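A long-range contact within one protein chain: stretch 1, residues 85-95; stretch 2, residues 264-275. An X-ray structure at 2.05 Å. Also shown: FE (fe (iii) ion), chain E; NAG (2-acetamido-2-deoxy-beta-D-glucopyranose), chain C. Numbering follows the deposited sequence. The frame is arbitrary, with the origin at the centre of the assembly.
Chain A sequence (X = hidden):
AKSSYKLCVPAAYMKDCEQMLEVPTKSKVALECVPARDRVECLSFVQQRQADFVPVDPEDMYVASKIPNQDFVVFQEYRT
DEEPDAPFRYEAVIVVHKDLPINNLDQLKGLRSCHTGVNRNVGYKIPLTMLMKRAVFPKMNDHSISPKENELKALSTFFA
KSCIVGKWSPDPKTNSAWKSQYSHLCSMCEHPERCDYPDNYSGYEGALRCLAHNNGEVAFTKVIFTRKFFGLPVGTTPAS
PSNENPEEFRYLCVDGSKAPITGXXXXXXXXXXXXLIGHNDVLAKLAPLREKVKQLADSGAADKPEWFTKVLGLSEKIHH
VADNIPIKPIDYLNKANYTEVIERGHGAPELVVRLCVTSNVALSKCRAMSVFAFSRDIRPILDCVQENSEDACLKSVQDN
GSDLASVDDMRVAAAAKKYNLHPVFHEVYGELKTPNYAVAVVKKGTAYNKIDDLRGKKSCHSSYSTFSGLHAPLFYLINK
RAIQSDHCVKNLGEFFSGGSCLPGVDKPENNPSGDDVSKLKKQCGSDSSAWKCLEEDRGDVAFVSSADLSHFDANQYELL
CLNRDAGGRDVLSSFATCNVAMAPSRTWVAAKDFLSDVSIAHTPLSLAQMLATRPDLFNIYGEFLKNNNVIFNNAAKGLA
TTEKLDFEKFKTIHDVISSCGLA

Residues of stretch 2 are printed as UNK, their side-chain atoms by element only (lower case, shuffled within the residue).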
ATOM      1  N   ASP A  85      12.386   9.923 -29.690  1.00 22.51           N
ATOM      2  CA  ASP A  85      11.612  11.006 -30.282  1.00 36.91           C
ATOM      3  C   ASP A  85      10.103  10.859 -30.104  1.00 26.49           C
ATOM      4  O   ASP A  85       9.350  11.718 -30.563  1.00 31.87           O
ATOM      5  CB  ASP A  85      11.974  11.106 -31.767  1.00 34.04           C
ATOM      6  CG  ASP A  85      13.415  11.554 -31.970  1.00 40.88           C
ATOM      7  OD1 ASP A  85      13.773  12.589 -31.375  1.00 44.69           O
ATOM      8  OD2 ASP A  85      14.189  10.871 -32.684  1.00 33.62           O
ATOM      9  N   ALA A  86       9.641   9.804 -29.465  1.00 29.36           N
ATOM     10  CA  ALA A  86       8.209   9.639 -29.263  1.00 24.26           C
ATOM     11  C   ALA A  86       7.716  10.589 -28.175  1.00 26.33           C
ATOM     12  O   ALA A  86       8.351  10.700 -27.121  1.00 28.11           O
ATOM     13  CB  ALA A  86       7.892   8.193 -28.886  1.00 25.01           C
ATOM     14  N   PRO A  87       6.590  11.280 -28.390  1.00 27.50           N
ATOM     15  CA  PRO A  87       6.103  12.245 -27.390  1.00 28.01           C
ATOM     16  C   PRO A  87       5.663  11.611 -26.085  1.00 15.15           C
ATOM     17  O   PRO A  87       5.692  12.290 -25.057  1.00 16.99           O
ATOM     18  CB  PRO A  87       4.917  12.917 -28.098  1.00 24.44           C
ATOM     19  CG  PRO A  87       4.488  11.910 -29.099  1.00 22.36           C
ATOM     20  CD  PRO A  87       5.700  11.216 -29.559  1.00 28.79           C
ATOM     21  N   PHE A  88       5.292  10.334 -26.098  1.00 20.45           N
ATOM     22  CA  PHE A  88       4.704   9.648 -24.959  1.00 22.11           C
ATOM     23  C   PHE A  88       5.452   8.355 -24.668  1.00 19.48           C
ATOM     24  O   PHE A  88       6.026   7.718 -25.567  1.00 16.20           O
ATOM     25  CB  PHE A  88       3.213   9.297 -25.209  1.00 25.78           C
ATOM     26  CG  PHE A  88       2.391  10.448 -25.709  1.00 25.90           C
ATOM     27  CD1 PHE A  88       2.187  11.557 -24.920  1.00 19.79           C
ATOM     28  CD2 PHE A  88       1.805  10.410 -26.968  1.00 28.53           C
ATOM     29  CE1 PHE A  88       1.427  12.617 -25.379  1.00 21.29           C
ATOM     30  CE2 PHE A  88       1.044  11.465 -27.421  1.00 24.81           C
ATOM     31  CZ  PHE A  88       0.861  12.576 -26.632  1.00 20.32           C
ATOM     32  N   ARG A  89       5.444   7.975 -23.391  1.00 14.56           N
ATOM     33  CA  ARG A  89       6.003   6.695 -23.002  1.00 14.22           C
ATOM     34  C   ARG A  89       5.375   5.563 -23.805  1.00 21.23           C
ATOM     35  O   ARG A  89       6.067   4.642 -24.269  1.00 15.65           O
ATOM     36  CB  ARG A  89       5.790   6.464 -21.515  1.00 16.38           C
ATOM     37  CG  ARG A  89       6.454   5.173 -21.028  1.00 13.05           C
ATOM     38  CD  ARG A  89       6.353   5.125 -19.570  1.00 18.01           C
ATOM     39  NE  ARG A  89       6.723   3.848 -18.981  1.00 16.77           N
ATOM     40  CZ  ARG A  89       6.926   3.690 -17.683  1.00 19.06           C
ATOM     41  NH1 ARG A  89       6.766   4.737 -16.878  1.00 19.84           N
ATOM     42  NH2 ARG A  89       7.247   2.497 -17.183  1.00 19.74           N
ATOM     43  N   TYR A  90       4.056   5.561 -23.925  1.00 17.35           N
ATOM     44  CA  TYR A  90       3.362   4.530 -24.745  1.00 24.90           C
ATOM     45  C   TYR A  90       1.930   4.934 -25.016  1.00 16.52           C
ATOM     46  O   TYR A  90       1.308   5.482 -24.199  1.00 24.86           O
ATOM     47  CB  TYR A  90       3.348   3.086 -24.241  1.00 15.94           C
ATOM     48  CG  TYR A  90       3.006   2.813 -22.808  1.00 18.00           C
ATOM     49  CD1 TYR A  90       1.699   2.873 -22.383  1.00 21.17           C
ATOM     50  CD2 TYR A  90       3.969   2.408 -21.909  1.00 20.08           C
ATOM     51  CE1 TYR A  90       1.356   2.579 -21.088  1.00 17.07           C
ATOM     52  CE2 TYR A  90       3.647   2.102 -20.611  1.00 18.50           C
ATOM     53  CZ  TYR A  90       2.338   2.210 -20.205  1.00 23.23           C
ATOM     54  OH  TYR A  90       1.999   1.924 -18.961  1.00 14.84           O
ATOM     55  N   GLU A  91       1.520   4.651 -26.218  1.00 17.05           N
ATOM     56  CA  GLU A  91       0.167   4.905 -26.661  1.00 26.27           C
ATOM     57  C   GLU A  91      -0.681   3.665 -26.462  1.00 24.46           C
ATOM     58  O   GLU A  91      -0.250   2.544 -26.767  1.00 18.35           O
ATOM     59  CB  GLU A  91       0.153   5.301 -28.129  1.00 24.49           C
ATOM     60  CG  GLU A  91       0.930   6.575 -28.398  1.00 24.19           C
ATOM     61  CD  GLU A  91       1.298   6.664 -29.848  1.00 31.29           C
ATOM     62  OE1 GLU A  91       2.244   5.948 -30.242  1.00 25.92           O
ATOM     63  OE2 GLU A  91       0.601   7.385 -30.594  1.00 27.17           O
ATOM     64  N   ALA A  92      -1.889   3.889 -25.953  1.00 14.76           N
ATOM     65  CA  ALA A  92      -2.853   2.834 -25.701  1.00 18.93           C
ATOM     66  C   ALA A  92      -3.626   2.597 -26.979  1.00 18.54           C
ATOM     67  O   ALA A  92      -4.040   3.542 -27.646  1.00 16.14           O
ATOM     68  CB  ALA A  92      -3.811   3.221 -24.564  1.00 17.90           C
ATOM     69  N   VAL A  93      -3.816   1.332 -27.328  1.00 21.06           N
ATOM     70  CA  VAL A  93      -4.508   1.007 -28.558  1.00 16.42           C
ATOM     71  C   VAL A  93      -5.519  -0.082 -28.276  1.00 18.57           C
ATOM     72  O   VAL A  93      -5.449  -0.791 -27.268  1.00 14.74           O
ATOM     73  CB  VAL A  93      -3.537   0.588 -29.703  1.00 10.15           C
ATOM     74  CG1 VAL A  93      -2.677   1.785 -30.102  1.00 23.46           C
ATOM     75  CG2 VAL A  93      -2.708  -0.561 -29.336  1.00 12.22           C
ATOM     76  N   ILE A  94      -6.467  -0.188 -29.202  1.00 16.87           N
ATOM     77  CA  ILE A  94      -7.482  -1.233 -29.252  1.00 19.54           C
ATOM     78  C   ILE A  94      -7.193  -2.063 -30.501  1.00 17.81           C
ATOM     79  O   ILE A  94      -7.120  -1.512 -31.606  1.00 21.37           O
ATOM     80  CB  ILE A  94      -8.896  -0.644 -29.331  1.00 13.46           C
ATOM     81  CG1 ILE A  94      -9.134   0.438 -28.266  1.00 16.33           C
ATOM     82  CG2 ILE A  94      -9.927  -1.773 -29.198  1.00 15.83           C
ATOM     83  CD1 ILE A  94     -10.427   1.166 -28.456  1.00 24.72           C
ATOM     84  N   VAL A  95      -7.015  -3.373 -30.346  1.00 15.93           N
ATOM     85  CA  VAL A  95      -6.625  -4.238 -31.463  1.00 15.68           C
ATOM     86  C   VAL A  95      -7.697  -5.310 -31.652  1.00 15.83           C
ATOM     87  O   VAL A  95      -8.063  -6.010 -30.703  1.00 18.50           O
ATOM     88  CB  VAL A  95      -5.233  -4.861 -31.255  1.00 19.22           C
ATOM     89  CG1 VAL A  95      -4.850  -5.760 -32.451  1.00 24.24           C
ATOM     90  CG2 VAL A  95      -4.124  -3.755 -31.021  1.00 16.59           C
ATOM     91  N   UNK A 264       0.396   4.500 -38.896  1.00 26.75           N
ATOM     92  CA  UNK A 264       0.390   5.198 -37.628  1.00 34.59           C
ATOM     93  C   UNK A 264      -0.849   4.790 -36.832  1.00 31.32           C
ATOM     94  O   UNK A 264      -1.973   4.831 -37.340  1.00 31.94           O
ATOM     95  c   UNK A 264      -0.848   8.305 -36.338  1.00 44.39           C
ATOM     96  n   UNK A 264       0.043  10.029 -34.779  1.00 48.45           N
ATOM     97  c   UNK A 264       0.428   6.708 -37.876  1.00 42.55           C
ATOM     98  c   UNK A 264       0.489   7.596 -36.613  1.00 39.59           C
ATOM     99  c   UNK A 264      -0.669   9.796 -36.068  1.00 41.97           C
ATOM    100  N   UNK A 265      -0.636   4.372 -35.587  1.00 32.81           N
ATOM    101  CA  UNK A 265      -1.735   3.891 -34.756  1.00 28.30           C
ATOM    102  C   UNK A 265      -2.690   5.029 -34.399  1.00 30.69           C
ATOM    103  O   UNK A 265      -2.276   6.171 -34.213  1.00 30.39           O
ATOM    104  c   UNK A 265      -1.177   3.239 -33.482  1.00 29.40           C
ATOM    105  N   UNK A 266      -3.984   4.721 -34.357  1.00 19.51           N
ATOM    106  CA  UNK A 266      -4.958   5.583 -33.709  1.00 28.93           C
ATOM    107  C   UNK A 266      -5.081   5.131 -32.268  1.00 27.78           C
ATOM    108  O   UNK A 266      -5.257   3.930 -32.004  1.00 26.02           O
ATOM    109  s   UNK A 266      -6.924   3.820 -34.555  1.00 41.21           S
ATOM    110  c   UNK A 266      -6.314   5.503 -34.395  1.00 32.65           C
ATOM    111  N   UNK A 267      -5.009   6.092 -31.350  1.00 29.51           N
ATOM    112  CA  UNK A 267      -4.837   5.834 -29.926  1.00 25.22           C
ATOM    113  C   UNK A 267      -5.686   6.823 -29.154  1.00 24.07           C
ATOM    114  O   UNK A 267      -5.635   8.018 -29.421  1.00 24.47           O
ATOM    115  c   UNK A 267      -3.362   5.961 -29.520  1.00 28.21           C
ATOM    116  o   UNK A 267      -3.211   6.004 -28.105  1.00 25.77           O
ATOM    117  N   UNK A 268      -6.486   6.326 -28.216  1.00 30.69           N
ATOM    118  CA  UNK A 268      -7.349   7.226 -27.462  1.00 31.94           C
ATOM    119  C   UNK A 268      -6.645   7.901 -26.289  1.00 23.91           C
ATOM    120  O   UNK A 268      -7.131   8.929 -25.799  1.00 23.54           O
ATOM    121  c   UNK A 268     -11.093   2.084 -25.241  1.00 21.85           C
ATOM    122  c   UNK A 268     -10.933   4.322 -26.134  1.00 20.20           C
ATOM    123  c   UNK A 268      -8.971   3.034 -25.574  1.00 19.78           C
ATOM    124  n   UNK A 268      -7.608   3.188 -25.601  1.00 21.33           N
ATOM    125  c   UNK A 268      -8.605   6.498 -26.951  1.00 23.22           C
ATOM    126  c   UNK A 268      -8.461   5.111 -26.387  1.00 22.36           C
ATOM    127  c   UNK A 268      -9.540   4.222 -26.060  1.00 23.05           C
ATOM    128  c   UNK A 268      -9.740   1.958 -25.159  1.00 22.03           C
ATOM    129  c   UNK A 268     -11.691   3.259 -25.723  1.00 24.57           C
ATOM    130  c   UNK A 268      -7.309   4.435 -26.090  1.00 25.47           C
ATOM    131  N   UNK A 269      -5.528   7.356 -25.818  1.00 25.97           N
ATOM    132  CA  UNK A 269      -4.749   8.019 -24.785  1.00 17.49           C
ATOM    133  C   UNK A 269      -3.361   7.418 -24.755  1.00 21.47           C
ATOM    134  O   UNK A 269      -3.133   6.309 -25.252  1.00 21.03           O
ATOM    135  c   UNK A 269      -5.414   7.895 -23.414  1.00 19.19           C
ATOM    136  N   UNK A 270      -2.436   8.154 -24.123  1.00 19.20           N
ATOM    137  CA  UNK A 270      -1.068   7.698 -23.958  1.00 21.82           C
ATOM    138  C   UNK A 270      -0.635   7.874 -22.510  1.00 20.52           C
ATOM    139  O   UNK A 270      -1.107   8.753 -21.808  1.00 14.16           O
ATOM    140  c   UNK A 270      -0.112   8.471 -24.867  1.00 17.29           C
ATOM    141  N   UNK A 271       0.250   7.015 -22.061  1.00 14.02           N
ATOM    142  CA  UNK A 271       0.940   7.280 -20.812  1.00 15.02           C
ATOM    143  C   UNK A 271       2.092   8.241 -21.082  1.00 18.73           C
ATOM    144  O   UNK A 271       2.972   7.927 -21.901  1.00 20.15           O
ATOM    145  n   UNK A 271       3.696   3.989 -15.047  1.00 17.82           N
ATOM    146  n   UNK A 271       2.844   4.913 -16.943  1.00 18.73           N
ATOM    147  c   UNK A 271       1.443   6.002 -20.196  1.00 21.11           C
ATOM    148  c   UNK A 271       2.018   6.187 -18.836  1.00 19.86           C
ATOM    149  n   UNK A 271       3.297   2.653 -16.866  1.00 16.05           N
ATOM    150  c   UNK A 271       3.280   3.851 -16.282  1.00 19.02           C
ATOM    151  c   UNK A 271       2.390   4.855 -18.318  1.00 16.58           C
ATOM    152  N   UNK A 272       2.105   9.421 -20.474  1.00 16.06           N
ATOM    153  CA  UNK A 272       3.201  10.352 -20.723  1.00 17.41           C
ATOM    154  C   UNK A 272       4.481   9.844 -20.093  1.00 14.68           C
ATOM    155  O   UNK A 272       4.460   9.050 -19.150  1.00 23.12           O
ATOM    156  c   UNK A 272       1.298  11.414 -19.643  1.00 14.88           C
ATOM    157  c   UNK A 272       1.197   9.947 -19.432  1.00 18.93           C
ATOM    158  c   UNK A 272       2.736  11.649 -20.047  1.00 20.15           C
ATOM    159  N   UNK A 273       5.597  10.292 -20.658  1.00 14.51           N
ATOM    160  CA  UNK A 273       6.903  10.033 -20.072  1.00 14.79           C
ATOM    161  C   UNK A 273       7.014  10.665 -18.701  1.00 15.50           C
ATOM    162  O   UNK A 273       6.444  11.722 -18.432  1.00 14.95           O
ATOM    163  c   UNK A 273       8.777   8.667 -23.995  1.00 19.32           C
ATOM    164  n   UNK A 273       8.325   9.859 -24.498  1.00 20.63           N
ATOM    165  c   UNK A 273       8.717   8.757 -22.593  1.00 18.72           C
ATOM    166  c   UNK A 273       9.566   6.507 -22.487  1.00 21.95           C
ATOM    167  c   UNK A 273       9.118   7.660 -21.826  1.00 19.72           C
ATOM    168  c   UNK A 273       8.006  10.634 -20.920  1.00 21.32           C
ATOM    169  c   UNK A 273       9.617   6.452 -23.890  1.00 16.77           C
ATOM    170  c   UNK A 273       8.207  10.056 -22.279  1.00 18.08           C
ATOM    171  c   UNK A 273       9.228   7.520 -24.656  1.00 17.94           C
ATOM    172  c   UNK A 273       7.989  10.682 -23.454  1.00 19.97           C
ATOM    173  N   UNK A 274       7.834  10.051 -17.862  1.00 17.80           N
ATOM    174  CA  UNK A 274       8.291  10.712 -16.662  1.00 19.18           C
ATOM    175  C   UNK A 274       9.314  11.775 -17.033  1.00 21.15           C
ATOM    176  O   UNK A 274       9.792  11.850 -18.175  1.00 21.00           O
ATOM    177  c   UNK A 274       9.264   7.349 -15.311  1.00 30.37           C
ATOM    178  n   UNK A 274       9.167   6.658 -14.185  1.00 34.91           N
ATOM    179  o   UNK A 274      10.151   7.164 -16.132  1.00 24.30           O
ATOM    180  c   UNK A 274       8.256   8.430 -15.521  1.00 30.16           C
ATOM    181  c   UNK A 274       8.947   9.734 -15.701  1.00 24.03           C
ATOM    182  N   UNK A 275       9.682  12.584 -16.042  1.00 22.20           N
ATOM    183  CA  UNK A 275      10.725  13.570 -16.259  1.00 26.49           C
ATOM    184  C   UNK A 275      11.016  14.411 -15.034  1.00 19.20           C
ATOM    185  O   UNK A 275      10.928  13.926 -13.905  1.00 21.11           O
TER
HETATM  186 FE    FE E 701       1.563  -0.187 -18.631  1.00 13.92          FE
HETATM  187  C1  NAG C   1      -7.203  12.334 -27.154  1.00 28.12           C
HETATM  188  C2  NAG C   1      -6.486  11.756 -28.361  1.00 31.01           C
HETATM  189  C3  NAG C   1      -7.066  12.192 -29.712  1.00 33.23           C
HETATM  190  C4  NAG C   1      -8.598  12.214 -29.729  1.00 36.92           C
HETATM  191  C5  NAG C   1      -9.191  12.720 -28.416  1.00 36.64           C
HETATM  192  C6  NAG C   1     -10.658  12.363 -28.347  1.00 34.71           C
HETATM  193  C7  NAG C   1      -4.138  11.298 -27.786  1.00 30.69           C
HETATM  194  C8  NAG C   1      -2.748  11.829 -27.954  1.00 26.39           C
HETATM  195  N2  NAG C   1      -5.081  12.102 -28.276  1.00 24.59           N
HETATM  196  O3  NAG C   1      -6.581  11.248 -30.679  1.00 32.82           O
HETATM  197  O4  NAG C   1      -9.119  13.134 -30.700  1.00 32.31           O
HETATM  198  O5  NAG C   1      -8.597  12.121 -27.266  1.00 30.68           O
HETATM  199  O6  NAG C   1     -10.720  10.949 -28.486  1.00 31.64           O
HETATM  200  O7  NAG C   1      -4.359  10.216 -27.260  1.00 24.52           O
HETATM  201  O   HOH W   1       4.737  12.617 -22.433  1.00 21.70           O
HETATM  202  O   HOH W   2       5.295   7.275 -17.090  1.00 21.76           O
HETATM  203  O   HOH W   3      -0.083   7.511 -33.300  1.00 35.68           O
HETATM  204  O   HOH W   4      -6.328   0.547 -25.064  1.00 17.81           O
HETATM  205  O   HOH W   5      -6.697   1.930 -31.170  1.00 18.33           O

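Position 264 carries four carbons in a row ending in a nitrogen, an unbranched amine chain, so it is K264. Its NZ lies 2.9 Å from the oxygen of water 3, which also meets OE2 of E91 at 2.8 Å.

Position 265 has one carbon, its CB, 4.0 Å from V93 CG1: A265. Position 266 has a carbon and then a sulfur, directed away from stretch 1: C266, covalently bonded elsewhere in the structure.

Position 267 ends in one oxygen after one carbon. That oxygen lies 2.6 Å from A92 O, and since a carbonyl can only accept, it must donate. With no further carbon, this is S267, donating through OG.

Position 268 has one carbon followed by fused five- and six-membered rings of eight carbons and one nitrogen: W268. I94 CD1 sits 3.4 Å from the centroid of its six-membered ring, 14° off the normal, a CH-pi contact over the face. Water 4 joins its NE1 (3.0 Å) to V93 O (2.7 Å).

Positions 269 and 270 have one carbon each: A269 and A270. A92 N donates to A269 O at 2.8 Å. A270 CB lies 3.3 Å from F88 CG, over one face of the ring, where a single methyl packs closely.

Position 271 has three carbons, a nitrogen, then a carbon carrying two more nitrogens, a guanidinium: R271. Its NH1 donates to Y90 OH at 2.6 Å, and its CB lies 3.9 Å from the Y90 ring centroid. The R89 guanidinium stacks flat on it, centres 3.9 Å apart and planes at 13°, despite the like charges.

Position 272 closes three carbons onto its backbone nitrogen: P272, pointing away. Its O accepts from water 2 at 2.8 Å, and that water accepts from R89 NH1 at 2.9 Å.

Position 273 again has fused rings with one nitrogen: W273. NE1 donates to A86 O at 2.8 Å and 170°, while R89 CA stands 3.3 Å from the six-membered ring centroid, 7° off the normal.

Position 274 has three carbons, the third bearing one oxygen and one nitrogen, hence an amide: Q274, whose CD is 3.9 Å from R89 NH1. Position 275 has no side-chain atoms: G275.

The contact is built on an antiparallel pairing: R271 N donates to Y90 O at 2.8 Å, and Y90 N to R271 O at 3.3 Å. F88 and two indoles add packing around it. Y90 OH also binds FE at 2.2 Å, so the bond from R271 NH1 reaches an iron ligand directly.

Stretch 2 (264-275) KACSWAARPWQG
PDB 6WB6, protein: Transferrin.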